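Local coordinates for protein putative dienelactone hydrolase (Klebsiella pneumoniae subsp. pneumoniae MGH 78578, PDB 3F67) that probably acts as an alpha/beta-hydrolase of the dienelactone hydrolase family, hydrolysing ester bonds, although its natural substrate is not established, at residues 12-17 against 97-102; 18-23 against 61-66. All blocks are in the same frame, centred on the assembly; numbering follows the deposited sequence. Where two conformers were deposited one is given.

In the fold
Both contacts involve strand 16-25, but in contact 1 segment 12-17 merely runs into it: the touching residues, P12 to Q14, end strand 4-13 and begin the turn. Contact 1 lies toward the surface, where they meet helix 93-108; it is small and polar, made of a serine-aspartate hydrogen bond, a histidine ring and a bridging water. Contact 2 is buried and lies within the sheet, pairing 18-23 with 61-66 through backbone hydrogen bonds and small apolar side chains. Their centres are 12 Å apart, and they touch: the M18 methyl packs near S13 and D99, and L100 reaches P65, so the helix of contact 1 also rests on the strands of contact 2.

Contact 1: 12-17 against 97-102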
ATOM      1  N   PRO A  12      15.268   8.675  -7.130  1.00 20.97           N
ATOM      2  CA  PRO A  12      16.593   8.052  -7.057  1.00 22.11           C
ATOM      3  C   PRO A  12      16.546   6.924  -6.015  1.00 23.77           C
ATOM      4  O   PRO A  12      16.055   7.125  -4.911  1.00 22.66           O
ATOM      5  CB  PRO A  12      17.519   9.211  -6.612  1.00 23.07           C
ATOM      6  CG  PRO A  12      16.756  10.488  -6.911  1.00 21.93           C
ATOM      7  CD  PRO A  12      15.270  10.119  -6.775  1.00 20.89           C
ATOM      8  N   SER A  13      16.995   5.722  -6.363  1.00 24.46           N
ATOM      9  CA  SER A  13      16.724   4.603  -5.454  1.00 27.96           C
ATOM     10  C   SER A  13      17.725   3.480  -5.587  1.00 29.17           C
ATOM     11  O   SER A  13      17.774   2.792  -6.621  1.00 28.95           O
ATOM     12  CB  SER A  13      15.282   4.064  -5.619  1.00 27.34           C
ATOM     13  OG  SER A  13      14.933   3.169  -4.545  1.00 30.98           O
ATOM     14  N   GLN A  14      18.498   3.284  -4.512  1.00 30.58           N
ATOM     15  CA  GLN A  14      19.561   2.268  -4.474  1.00 31.15           C
ATOM     16  C   GLN A  14      20.460   2.328  -5.745  1.00 31.46           C
ATOM     17  O   GLN A  14      20.911   1.291  -6.252  1.00 32.26           O
ATOM     18  CB  GLN A  14      18.939   0.863  -4.257  1.00 31.45           C
ATOM     19  CG  GLN A  14      17.898   0.804  -3.105  1.00 31.81           C
ATOM     20  CD  GLN A  14      17.310  -0.585  -2.869  1.00 34.23           C
ATOM     21  OE1 GLN A  14      16.140  -0.894  -3.233  1.00 29.66           O
ATOM     22  NE2 GLN A  14      18.100  -1.428  -2.221  1.00 32.34           N
ATOM     23  N   GLY A  15      20.719   3.543  -6.244  1.00 30.74           N
ATOM     24  CA  GLY A  15      21.538   3.769  -7.448  1.00 28.83           C
ATOM     25  C   GLY A  15      20.866   3.800  -8.833  1.00 28.36           C
ATOM     26  O   GLY A  15      21.544   3.963  -9.861  1.00 28.44           O
ATOM     27  N   GLU A  16      19.542   3.654  -8.849  0.50 27.07           N
ATOM     28  CA  GLU A  16      18.775   3.574 -10.091  0.50 26.41           C
ATOM     29  C   GLU A  16      17.561   4.473 -10.016  0.50 25.17           C
ATOM     30  O   GLU A  16      17.125   4.821  -8.920  0.50 24.86           O
ATOM     31  CB  GLU A  16      18.340   2.139 -10.339  0.50 26.26           C
ATOM     32  CG  GLU A  16      19.469   1.238 -10.759  0.50 28.21           C
ATOM     33  CD  GLU A  16      19.107  -0.203 -10.584  0.50 29.16           C
ATOM     34  OE1 GLU A  16      19.033  -0.643  -9.420  0.50 28.87           O
ATOM     35  OE2 GLU A  16      18.883  -0.882 -11.605  0.50 30.08           O
ATOM     36  N   ASN A  17      17.012   4.845 -11.171  1.00 24.15           N
ATOM     37  CA  ASN A  17      15.920   5.799 -11.215  1.00 22.68           C
ATOM     38  C   ASN A  17      14.597   5.075 -11.365  1.00 20.28           C
ATOM     39  O   ASN A  17      14.276   4.519 -12.418  1.00 18.85           O
ATOM     40  CB  ASN A  17      16.122   6.773 -12.372  1.00 24.21           C
ATOM     41  CG  ASN A  17      17.383   7.576 -12.210  1.00 28.06           C
ATOM     42  OD1 ASN A  17      17.524   8.313 -11.230  1.00 31.95           O
ATOM     43  ND2 ASN A  17      18.323   7.420 -13.156  1.00 31.44           N
ATOM     44  N   LEU A  97      11.002  -2.724   0.366  1.00 14.64           N
ATOM     45  CA  LEU A  97      10.962  -1.862   1.565  1.00 14.44           C
ATOM     46  C   LEU A  97      12.033  -0.755   1.444  1.00 15.27           C
ATOM     47  O   LEU A  97      11.789   0.399   1.821  1.00 14.30           O
ATOM     48  CB  LEU A  97      11.171  -2.701   2.835  1.00 14.97           C
ATOM     49  CG  LEU A  97      10.085  -3.821   2.991  1.00 16.21           C
ATOM     50  CD1 LEU A  97      10.380  -4.560   4.286  1.00 19.94           C
ATOM     51  CD2 LEU A  97       8.657  -3.277   3.021  1.00 19.74           C
ATOM     52  N   ALA A  98      13.194  -1.092   0.891  1.00 15.51           N
ATOM     53  CA  ALA A  98      14.246  -0.098   0.700  1.00 16.03           C
ATOM     54  C   ALA A  98      13.810   0.956  -0.344  1.00 15.79           C
ATOM     55  O   ALA A  98      14.088   2.158  -0.192  1.00 15.86           O
ATOM     56  CB  ALA A  98      15.581  -0.779   0.264  1.00 16.99           C
ATOM     57  N   ASP A  99      13.112   0.520  -1.383  1.00 14.17           N
ATOM     58  CA  ASP A  99      12.596   1.479  -2.372  1.00 13.61           C
ATOM     59  C   ASP A  99      11.559   2.408  -1.722  1.00 14.37           C
ATOM     60  O   ASP A  99      11.492   3.592  -2.082  1.00 14.49           O
ATOM     61  CB  ASP A  99      11.950   0.745  -3.577  1.00 14.04           C
ATOM     62  CG  ASP A  99      12.996   0.159  -4.524  1.00 15.74           C
ATOM     63  OD1 ASP A  99      14.170   0.635  -4.521  1.00 16.54           O
ATOM     64  OD2 ASP A  99      12.658  -0.785  -5.260  1.00 17.31           O
ATOM     65  N   LEU A 100      10.695   1.877  -0.851  1.00 13.79           N
ATOM     66  CA  LEU A 100       9.727   2.756  -0.202  1.00 13.43           C
ATOM     67  C   LEU A 100      10.449   3.794   0.665  1.00 14.42           C
ATOM     68  O   LEU A 100      10.003   4.967   0.728  1.00 14.29           O
ATOM     69  CB  LEU A 100       8.739   1.978   0.633  1.00 14.24           C
ATOM     70  CG  LEU A 100       7.889   1.017  -0.201  1.00 13.95           C
ATOM     71  CD1 LEU A 100       7.002   0.142   0.695  1.00 15.36           C
ATOM     72  CD2 LEU A 100       7.015   1.791  -1.253  1.00 17.53           C
ATOM     73  N   ASP A 101      11.521   3.373   1.343  1.00 13.30           N
ATOM     74  CA  ASP A 101      12.352   4.359   2.098  1.00 14.98           C
ATOM     75  C   ASP A 101      12.858   5.459   1.157  1.00 15.68           C
ATOM     76  O   ASP A 101      12.913   6.638   1.557  1.00 15.53           O
ATOM     77  CB  ASP A 101      13.587   3.723   2.734  1.00 15.47           C
ATOM     78  CG  ASP A 101      13.252   2.746   3.865  1.00 18.06           C
ATOM     79  OD1 ASP A 101      12.157   2.832   4.503  1.00 16.69           O
ATOM     80  OD2 ASP A 101      14.129   1.886   4.111  1.00 18.36           O
ATOM     81  N   HIS A 102      13.249   5.083  -0.073  1.00 15.53           N
ATOM     82  CA  HIS A 102      13.747   6.124  -0.996  1.00 15.84           C
ATOM     83  C   HIS A 102      12.646   7.069  -1.465  1.00 15.49           C
ATOM     84  O   HIS A 102      12.890   8.256  -1.749  1.00 14.74           O
ATOM     85  CB  HIS A 102      14.516   5.503  -2.177  1.00 16.45           C
ATOM     86  CG  HIS A 102      15.887   5.053  -1.786  1.00 21.07           C
ATOM     87  ND1 HIS A 102      16.113   3.875  -1.113  1.00 25.63           N
ATOM     88  CD2 HIS A 102      17.100   5.648  -1.918  1.00 26.36           C
ATOM     89  CE1 HIS A 102      17.407   3.742  -0.870  1.00 26.42           C
ATOM     90  NE2 HIS A 102      18.032   4.798  -1.359  1.00 28.19           N
TER
HETATM   91  O   HOH W   1      15.214   9.041  -3.075  1.00 18.30           O
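S13 carries the contact with its short side chain. Its CB lies 3.8 Å from CB of H102, and with OG anti to the backbone N (chi1 -168°) the hydroxyl is directed at the helix. There S13 OG donates a hydrogen bond to D99 OD1 at 2.6 Å, arriving from above the carboxylate plane, 34° out of it. Serine suits the place because its hydroxyl, one bond beyond CB and so turned, lies within bonding distance of that acid. OD1 of D99 is also in a salt bridge with R70, which should help to keep the buried aspartate ionised.

The H102 ring stands against the strand end, one face turned to the backbone: CA of S13 sits 4.0 Å from the ring centroid, a CH-pi contact, and the backbone N of Q14 lies over the rim of the same face. What fixes the ring's rotation is a bond back into its own helix, from H102 ND1 to A98 O at 2.8 Å and nearly straight (173°). A98 O thus accepts twice, from the H102 backbone N as well. The Q14 side chain runs out over the helix, its CG 3.7 Å from CE1 of H102 and its CD 3.6 Å from A98 CB, a residue small enough to lie under the amide. A water donates to both P12 O and H102 O, tying the strand end to the helix.

S13 to E16 form a type I' turn, a tight beta-hairpin connection with S13 and E16 hydrogen-bonded in both directions and G15 at a positive phi. The hairpin links the edge strand 4-13 to strand 16-25, and P12 to Q14 lie against helix 93-108, whose L97 and L100 pack against helix 124-133.

Contact 2: 18-23 against 61-66; sequences MPAYHA and LAIAPE
Five backbone hydrogen bonds join the two strands, which run antiparallel at 156°. Y21 and A64 bond in both directions, as do A23 and A62, and at the end E66 N reaches P19 O at 2.9 Å, in the carbonyl plane. Between these lie the non-hydrogen-bonded pairs A20 with P65 and H22 with I63. Proline fits at 65 because that position needs no N-H toward strand 18-23.

On the face of A20, H22, I63 and P65, the selenomethionine M18 extends from CB and bends at chi3 (59°), laying its CE 3.8 Å from P65 CB. A20 CB meets I63 CG2 at 4.2 Å, and I63 is covered by V103, W106 and A107 of helix 93-108. The other face carries Y21, A23, A62 and A64. Its alanines let helix 46-57 come close, with A56 against A23 and I48 and C52 against A64, while Y21 OH bonds to R53. E66 CB packs on the P19 ring, 3.9 Å from P19 CB; beyond it the chain bends at chi2 and OE1 bonds V44 N.

Helices flank both faces, and strand 61-65 pairs in parallel with 32-38; the strand order 1-2-4-3-5-6-7-8, with the second strand antiparallel, is that of the alpha/beta-hydrolase fold.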
HETATM    1  N   MSE A  18      13.812   5.108 -10.302  1.00 17.79           N
HETATM    2  CA  MSE A  18      12.528   4.413 -10.265  1.00 16.81           C
HETATM    3  C   MSE A  18      11.404   5.355 -10.687  1.00 17.19           C
HETATM    4  O   MSE A  18      11.233   6.427 -10.083  1.00 17.21           O
HETATM    5  CB  MSE A  18      12.250   3.957  -8.830  1.00 17.34           C
HETATM    6  CG  MSE A  18      10.868   3.240  -8.705  1.00 16.14           C
HETATM    7 SE   MSE A  18      10.813   2.358  -6.954  0.90 16.66          SE
HETATM    8  CE  MSE A  18      11.080   3.949  -5.861  1.00 17.11           C
ATOM      9  N   PRO A  19      10.650   4.996 -11.739  1.00 16.67           N
ATOM     10  CA  PRO A  19       9.525   5.851 -12.134  1.00 15.84           C
ATOM     11  C   PRO A  19       8.505   5.916 -11.024  1.00 15.40           C
ATOM     12  O   PRO A  19       8.326   4.940 -10.284  1.00 14.62           O
ATOM     13  CB  PRO A  19       8.883   5.091 -13.324  1.00 17.39           C
ATOM     14  CG  PRO A  19       9.974   4.202 -13.802  1.00 17.46           C
ATOM     15  CD  PRO A  19      10.763   3.813 -12.592  1.00 16.69           C
ATOM     16  N   ALA A  20       7.830   7.055 -10.938  1.00 15.13           N
ATOM     17  CA  ALA A  20       6.729   7.205  -9.963  1.00 15.20           C
ATOM     18  C   ALA A  20       5.759   8.243 -10.435  1.00 17.01           C
ATOM     19  O   ALA A  20       6.141   9.193 -11.121  1.00 18.51           O
ATOM     20  CB  ALA A  20       7.257   7.580  -8.589  1.00 15.89           C
ATOM     21  N   TYR A  21       4.515   8.085 -10.015  1.00 15.20           N
ATOM     22  CA  TYR A  21       3.492   9.093 -10.306  1.00 15.97           C
ATOM     23  C   TYR A  21       3.246   9.832  -8.998  1.00 15.52           C
ATOM     24  O   TYR A  21       3.299   9.219  -7.928  1.00 14.74           O
ATOM     25  CB  TYR A  21       2.207   8.364 -10.716  1.00 14.24           C
ATOM     26  CG  TYR A  21       1.058   9.301 -11.102  1.00 15.11           C
ATOM     27  CD1 TYR A  21       1.055   9.958 -12.337  1.00 17.53           C
ATOM     28  CD2 TYR A  21      -0.016   9.482 -10.244  1.00 14.40           C
ATOM     29  CE1 TYR A  21      -0.012  10.827 -12.684  1.00 18.45           C
ATOM     30  CE2 TYR A  21      -1.081  10.299 -10.581  1.00 16.72           C
ATOM     31  CZ  TYR A  21      -1.066  10.971 -11.801  1.00 17.55           C
ATOM     32  OH  TYR A  21      -2.115  11.794 -12.137  1.00 19.17           O
ATOM     33  N   HIS A  22       2.985  11.126  -9.068  1.00 14.92           N
ATOM     34  CA  HIS A  22       2.667  11.876  -7.844  1.00 16.29           C
ATOM     35  C   HIS A  22       1.569  12.888  -8.078  1.00 16.00           C
ATOM     36  O   HIS A  22       1.428  13.415  -9.191  1.00 17.76           O
ATOM     37  CB  HIS A  22       3.929  12.553  -7.224  1.00 16.42           C
ATOM     38  CG  HIS A  22       4.582  13.559  -8.127  1.00 18.56           C
ATOM     39  ND1 HIS A  22       4.368  14.918  -8.023  1.00 23.31           N
ATOM     40  CD2 HIS A  22       5.431  13.392  -9.169  1.00 22.89           C
ATOM     41  CE1 HIS A  22       5.037  15.542  -8.982  1.00 25.49           C
ATOM     42  NE2 HIS A  22       5.708  14.641  -9.679  1.00 24.98           N
ATOM     43  N   ALA A  23       0.785  13.148  -7.042  1.00 15.54           N
ATOM     44  CA  ALA A  23      -0.306  14.132  -7.123  1.00 15.33           C
ATOM     45  C   ALA A  23      -0.328  14.876  -5.805  1.00 15.21           C
ATOM     46  O   ALA A  23      -0.046  14.285  -4.748  1.00 14.41           O
ATOM     47  CB  ALA A  23      -1.700  13.402  -7.333  1.00 14.91           C
ATOM     48  N   LEU A  61       0.145  14.709  -0.373  1.00 14.70           N
ATOM     49  CA  LEU A  61       1.130  14.430  -1.457  1.00 14.09           C
ATOM     50  C   LEU A  61       1.140  12.912  -1.583  1.00 14.04           C
ATOM     51  O   LEU A  61       1.699  12.201  -0.723  1.00 14.07           O
ATOM     52  CB  LEU A  61       2.532  14.966  -1.098  1.00 13.64           C
ATOM     53  CG  LEU A  61       3.723  14.442  -1.955  1.00 13.65           C
ATOM     54  CD1 LEU A  61       3.449  14.724  -3.435  1.00 14.06           C
ATOM     55  CD2 LEU A  61       5.030  15.160  -1.472  1.00 14.70           C
ATOM     56  N   ALA A  62       0.508  12.405  -2.635  1.00 13.20           N
ATOM     57  CA  ALA A  62       0.375  10.956  -2.802  1.00 13.10           C
ATOM     58  C   ALA A  62       1.329  10.510  -3.888  1.00 13.43           C
ATOM     59  O   ALA A  62       1.374  11.117  -4.985  1.00 14.31           O
ATOM     60  CB  ALA A  62      -1.082  10.611  -3.242  1.00 13.33           C
ATOM     61  N   ILE A  63       2.081   9.471  -3.603  1.00 13.10           N
ATOM     62  CA  ILE A  63       3.187   9.046  -4.538  1.00 13.68           C
ATOM     63  C   ILE A  63       3.096   7.549  -4.757  1.00 14.67           C
ATOM     64  O   ILE A  63       3.088   6.800  -3.780  1.00 14.01           O
ATOM     65  CB  ILE A  63       4.595   9.375  -3.947  1.00 13.19           C
ATOM     66  CG1 ILE A  63       4.713  10.883  -3.677  1.00 13.83           C
ATOM     67  CG2 ILE A  63       5.701   8.945  -4.952  1.00 13.89           C
ATOM     68  CD1 ILE A  63       5.820  11.200  -2.619  1.00 17.32           C
ATOM     69  N   ALA A  64       2.991   7.109  -6.027  1.00 13.27           N
ATOM     70  CA  ALA A  64       2.930   5.672  -6.328  1.00 14.66           C
ATOM     71  C   ALA A  64       4.189   5.303  -7.142  1.00 13.88           C
ATOM     72  O   ALA A  64       4.266   5.626  -8.335  1.00 14.20           O
ATOM     73  CB  ALA A  64       1.701   5.362  -7.183  1.00 14.07           C
ATOM     74  N   PRO A  65       5.124   4.576  -6.522  1.00 14.26           N
ATOM     75  CA  PRO A  65       6.334   4.115  -7.249  1.00 13.44           C
ATOM     76  C   PRO A  65       6.087   2.839  -8.081  1.00 13.77           C
ATOM     77  O   PRO A  65       5.304   1.962  -7.685  1.00 14.41           O
ATOM     78  CB  PRO A  65       7.321   3.814  -6.105  1.00 13.85           C
ATOM     79  CG  PRO A  65       6.431   3.356  -4.956  1.00 13.17           C
ATOM     80  CD  PRO A  65       5.192   4.276  -5.069  1.00 14.35           C
ATOM     81  N   GLU A  66       6.800   2.762  -9.195  0.50 14.23           N
ATOM     82  CA  GLU A  66       6.810   1.615 -10.072  0.50 14.90           C
ATOM     83  C   GLU A  66       7.769   0.586  -9.465  0.50 14.64           C
ATOM     84  O   GLU A  66       8.928   0.458  -9.908  0.50 14.94           O
ATOM     85  CB  GLU A  66       7.320   2.067 -11.441  0.50 14.40           C
ATOM     86  CG  GLU A  66       6.874   1.156 -12.585  0.50 19.33           C
ATOM     87  CD  GLU A  66       5.368   1.134 -12.743  0.50 25.53           C
ATOM     88  OE1 GLU A  66       4.713   0.363 -12.006  0.50 25.67           O
ATOM     89  OE2 GLU A  66       4.843   1.878 -13.614  0.50 29.04           O
TER